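Local coordinates for protein alkane monooxygenase (Geobacillus thermodenitrificans, PDB 3B9O) that belongs to the luciferase-like monooxygenases and binds flavin mononucleotide in a pocket of its TIM-barrel fold, at residues A[24-29]-A[300-305]. Sequence-based numbering, arbitrary orientation.
Sequences RHPENQ and QKYWSL
Y302 holds CG anti to its carbonyl carbon, and H25 holds CG anti to its backbone N (chi1 -171°), which directs each side chain out from its own backbone. The two rings form an offset edge-to-face pair: the histidine edge is turned to the tyrosine face, with the planes at 64° and the ring centroids 5.1 Å apart, and H25 ND1 is 3.6 Å from Y302 CE1. The backbone of H25 shares the same face: its CA stands 4.0 Å above the centroid of the Y302 ring, almost on the normal, as a CH-pi contact. A broad aromatic face suits this place, since it receives main chain and imidazole together, while the aliphatic part of K301 lies against the opposite face.

P26 CD comes within 3.6 Å of Y302 OH; proline, its phi fixed by the ring, suits the second position of the type I turn from H25 to N28. R24 rests CB against Y302 CD2 at 3.7 Å, and its long chain brings NH2 to 2.7 Å from Y302 O. That hydrogen bond is weak, its N-H...O angle being 127°, whereas NE bonds to G21 O.

S304 stands at the N-cap position of helix 305-316, but its OG hydrogen-bonds to E76 OE1. The contact thus packs the beta-alpha loop between barrel strand 6-12 and helix 36-48 against helix 289-302 and the link into helix 305-316.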
ATOM      1  N   ARG A  24       8.208  21.601  -6.236  1.00 21.89           N
ATOM      2  CA  ARG A  24       8.864  22.729  -6.934  1.00 18.60           C
ATOM      3  C   ARG A  24       9.623  22.410  -8.225  1.00 21.72           C
ATOM      4  O   ARG A  24       9.865  23.293  -9.055  1.00 26.15           O
ATOM      5  CB  ARG A  24       9.803  23.435  -5.970  1.00 21.66           C
ATOM      6  CG  ARG A  24       9.106  23.994  -4.737  1.00 18.63           C
ATOM      7  CD  ARG A  24      10.134  24.519  -3.714  1.00 25.49           C
ATOM      8  NE  ARG A  24      10.936  23.456  -3.074  1.00 27.78           N
ATOM      9  CZ  ARG A  24      12.087  23.667  -2.436  1.00 32.95           C
ATOM     10  NH1 ARG A  24      12.607  24.898  -2.385  1.00 22.47           N
ATOM     11  NH2 ARG A  24      12.734  22.667  -1.853  1.00 20.46           N
ATOM     12  N   HIS A  25      10.054  21.169  -8.381  1.00 23.76           N
ATOM     13  CA  HIS A  25      10.826  20.783  -9.553  1.00 20.44           C
ATOM     14  C   HIS A  25      10.056  21.092 -10.864  1.00 22.33           C
ATOM     15  O   HIS A  25       8.869  20.798 -10.977  1.00 20.63           O
ATOM     16  CB  HIS A  25      11.211  19.308  -9.460  1.00 19.89           C
ATOM     17  CG  HIS A  25      12.188  18.885 -10.506  1.00 28.43           C
ATOM     18  ND1 HIS A  25      13.540  18.748 -10.246  1.00 32.39           N
ATOM     19  CD2 HIS A  25      12.024  18.601 -11.818  1.00 20.63           C
ATOM     20  CE1 HIS A  25      14.154  18.365 -11.351  1.00 34.30           C
ATOM     21  NE2 HIS A  25      13.257  18.267 -12.315  1.00 24.35           N
ATOM     22  N   PRO A  26      10.738  21.707 -11.857  1.00 29.03           N
ATOM     23  CA  PRO A  26      10.012  22.208 -13.013  1.00 27.87           C
ATOM     24  C   PRO A  26       9.342  21.114 -13.835  1.00 22.01           C
ATOM     25  O   PRO A  26       8.493  21.423 -14.678  1.00 32.85           O
ATOM     26  CB  PRO A  26      11.102  22.898 -13.852  1.00 27.96           C
ATOM     27  CG  PRO A  26      12.262  23.015 -13.000  1.00 31.71           C
ATOM     28  CD  PRO A  26      12.185  21.950 -11.966  1.00 28.84           C
ATOM     29  N   GLU A  27       9.719  19.859 -13.600  1.00 19.25           N
ATOM     30  CA  GLU A  27       9.202  18.760 -14.394  1.00 29.09           C
ATOM     31  C   GLU A  27       8.021  18.058 -13.707  1.00 25.19           C
ATOM     32  O   GLU A  27       7.374  17.230 -14.312  1.00 25.00           O
ATOM     33  CB  GLU A  27      10.316  17.753 -14.726  1.00 31.46           C
ATOM     34  CG  GLU A  27      11.345  18.243 -15.764  1.00 44.44           C
ATOM     35  CD  GLU A  27      10.750  18.478 -17.157  1.00 75.19           C
ATOM     36  OE1 GLU A  27      10.676  19.656 -17.578  1.00 86.95           O
ATOM     37  OE2 GLU A  27      10.343  17.497 -17.832  1.00 78.85           O
ATOM     38  N   ASN A  28       7.720  18.446 -12.473  1.00 22.01           N
ATOM     39  CA  ASN A  28       6.804  17.712 -11.611  1.00 18.10           C
ATOM     40  C   ASN A  28       5.350  18.048 -11.885  1.00 14.82           C
ATOM     41  O   ASN A  28       5.029  19.089 -12.447  1.00 19.13           O
ATOM     42  CB  ASN A  28       7.159  18.015 -10.136  1.00 20.14           C
ATOM     43  CG  ASN A  28       6.969  16.813  -9.222  1.00 24.68           C
ATOM     44  OD1 ASN A  28       7.485  16.769  -8.086  1.00 20.98           O
ATOM     45  ND2 ASN A  28       6.246  15.840  -9.706  1.00 13.06           N
ATOM     46  N   GLN A  29       4.469  17.148 -11.480  1.00 18.51           N
ATOM     47  CA  GLN A  29       3.045  17.258 -11.733  1.00 15.44           C
ATOM     48  C   GLN A  29       2.184  17.011 -10.482  1.00 16.04           C
ATOM     49  O   GLN A  29       1.007  16.698 -10.631  1.00 20.72           O
ATOM     50  CB  GLN A  29       2.671  16.291 -12.865  1.00 15.20           C
ATOM     51  CG  GLN A  29       3.112  16.820 -14.218  1.00 23.68           C
ATOM     52  CD  GLN A  29       2.677  15.976 -15.391  1.00 20.11           C
ATOM     53  OE1 GLN A  29       3.285  16.065 -16.453  1.00 24.16           O
ATOM     54  NE2 GLN A  29       1.629  15.166 -15.221  1.00 22.79           N
ATOM     55  N   GLN A 300      18.256  16.647  -5.535  1.00 31.12           N
ATOM     56  CA  GLN A 300      18.865  16.991  -4.264  1.00 20.01           C
ATOM     57  C   GLN A 300      18.686  18.464  -3.953  1.00 27.39           C
ATOM     58  O   GLN A 300      18.380  18.797  -2.807  1.00 34.41           O
ATOM     59  CB  GLN A 300      20.339  16.568  -4.226  1.00 29.68           C
ATOM     60  CG  GLN A 300      21.071  16.891  -2.928  1.00 32.42           C
ATOM     61  CD  GLN A 300      20.401  16.303  -1.688  1.00 48.96           C
ATOM     62  OE1 GLN A 300      20.255  15.086  -1.564  1.00 66.98           O
ATOM     63  NE2 GLN A 300      20.001  17.176  -0.752  1.00 46.90           N
ATOM     64  N   LYS A 301      18.844  19.324  -4.966  1.00 26.04           N
ATOM     65  CA  LYS A 301      18.604  20.784  -4.867  1.00 27.40           C
ATOM     66  C   LYS A 301      17.222  21.148  -4.268  1.00 31.00           C
ATOM     67  O   LYS A 301      17.089  22.108  -3.491  1.00 38.13           O
ATOM     68  CB  LYS A 301      18.768  21.394  -6.265  1.00 33.63           C
ATOM     69  CG  LYS A 301      18.274  22.814  -6.444  1.00 56.95           C
ATOM     70  CD  LYS A 301      18.385  23.259  -7.918  1.00 71.05           C
ATOM     71  CE  LYS A 301      17.832  24.677  -8.134  1.00 49.55           C
ATOM     72  NZ  LYS A 301      18.214  25.167  -9.510  1.00 66.10           N
ATOM     73  N   TYR A 302      16.200  20.362  -4.617  1.00 30.24           N
ATOM     74  CA  TYR A 302      14.807  20.574  -4.151  1.00 21.95           C
ATOM     75  C   TYR A 302      14.398  19.840  -2.880  1.00 16.66           C
ATOM     76  O   TYR A 302      13.309  20.093  -2.371  1.00 22.70           O
ATOM     77  CB  TYR A 302      13.802  20.216  -5.270  1.00 22.50           C
ATOM     78  CG  TYR A 302      13.943  21.108  -6.460  1.00 25.53           C
ATOM     79  CD1 TYR A 302      14.780  20.755  -7.513  1.00 22.64           C
ATOM     80  CD2 TYR A 302      13.279  22.341  -6.521  1.00 22.96           C
ATOM     81  CE1 TYR A 302      14.934  21.588  -8.611  1.00 25.77           C
ATOM     82  CE2 TYR A 302      13.453  23.206  -7.625  1.00 20.21           C
ATOM     83  CZ  TYR A 302      14.261  22.806  -8.657  1.00 28.99           C
ATOM     84  OH  TYR A 302      14.421  23.599  -9.756  1.00 31.06           O
ATOM     85  N   TRP A 303      15.261  18.957  -2.357  1.00 22.68           N
ATOM     86  CA  TRP A 303      14.940  18.165  -1.162  1.00 26.30           C
ATOM     87  C   TRP A 303      14.796  19.111   0.004  1.00 36.52           C
ATOM     88  O   TRP A 303      15.738  19.869   0.297  1.00 26.42           O
ATOM     89  CB  TRP A 303      16.059  17.182  -0.878  1.00 28.93           C
ATOM     90  CG  TRP A 303      15.793  16.047   0.100  1.00 35.25           C
ATOM     91  CD1 TRP A 303      16.264  15.934   1.395  1.00 25.46           C
ATOM     92  CD2 TRP A 303      15.099  14.827  -0.180  1.00 28.61           C
ATOM     93  NE1 TRP A 303      15.862  14.737   1.936  1.00 34.35           N
ATOM     94  CE2 TRP A 303      15.160  14.033   0.987  1.00 28.42           C
ATOM     95  CE3 TRP A 303      14.404  14.335  -1.300  1.00 50.88           C
ATOM     96  CZ2 TRP A 303      14.565  12.764   1.060  1.00 29.24           C
ATOM     97  CZ3 TRP A 303      13.808  13.068  -1.224  1.00 38.48           C
ATOM     98  CH2 TRP A 303      13.899  12.301  -0.052  1.00 31.90           C
ATOM     99  N   SER A 304      13.614  19.091   0.637  1.00 22.85           N
ATOM    100  CA  SER A 304      13.301  20.040   1.698  1.00 30.39           C
ATOM    101  C   SER A 304      13.423  19.390   3.051  1.00 27.40           C
ATOM    102  O   SER A 304      12.552  18.633   3.468  1.00 25.67           O
ATOM    103  CB  SER A 304      11.899  20.636   1.561  1.00 35.32           C
ATOM    104  OG  SER A 304      11.677  21.570   2.616  1.00 36.85           O
ATOM    105  N   LEU A 305      14.509  19.713   3.746  1.00 26.98           N
ATOM    106  CA  LEU A 305      14.738  19.205   5.098  1.00 25.65           C
ATOM    107  C   LEU A 305      13.532  19.435   6.021  1.00 29.14           C
ATOM    108  O   LEU A 305      13.161  18.555   6.791  1.00 22.41           O
ATOM    109  CB  LEU A 305      16.013  19.826   5.690  1.00 29.08           C
ATOM    110  CG  LEU A 305      16.654  19.156   6.913  1.00 40.30           C
ATOM    111  CD1 LEU A 305      16.347  19.892   8.177  1.00 36.40           C
ATOM    112  CD2 LEU A 305      16.314  17.651   7.049  1.00 46.76           C
TER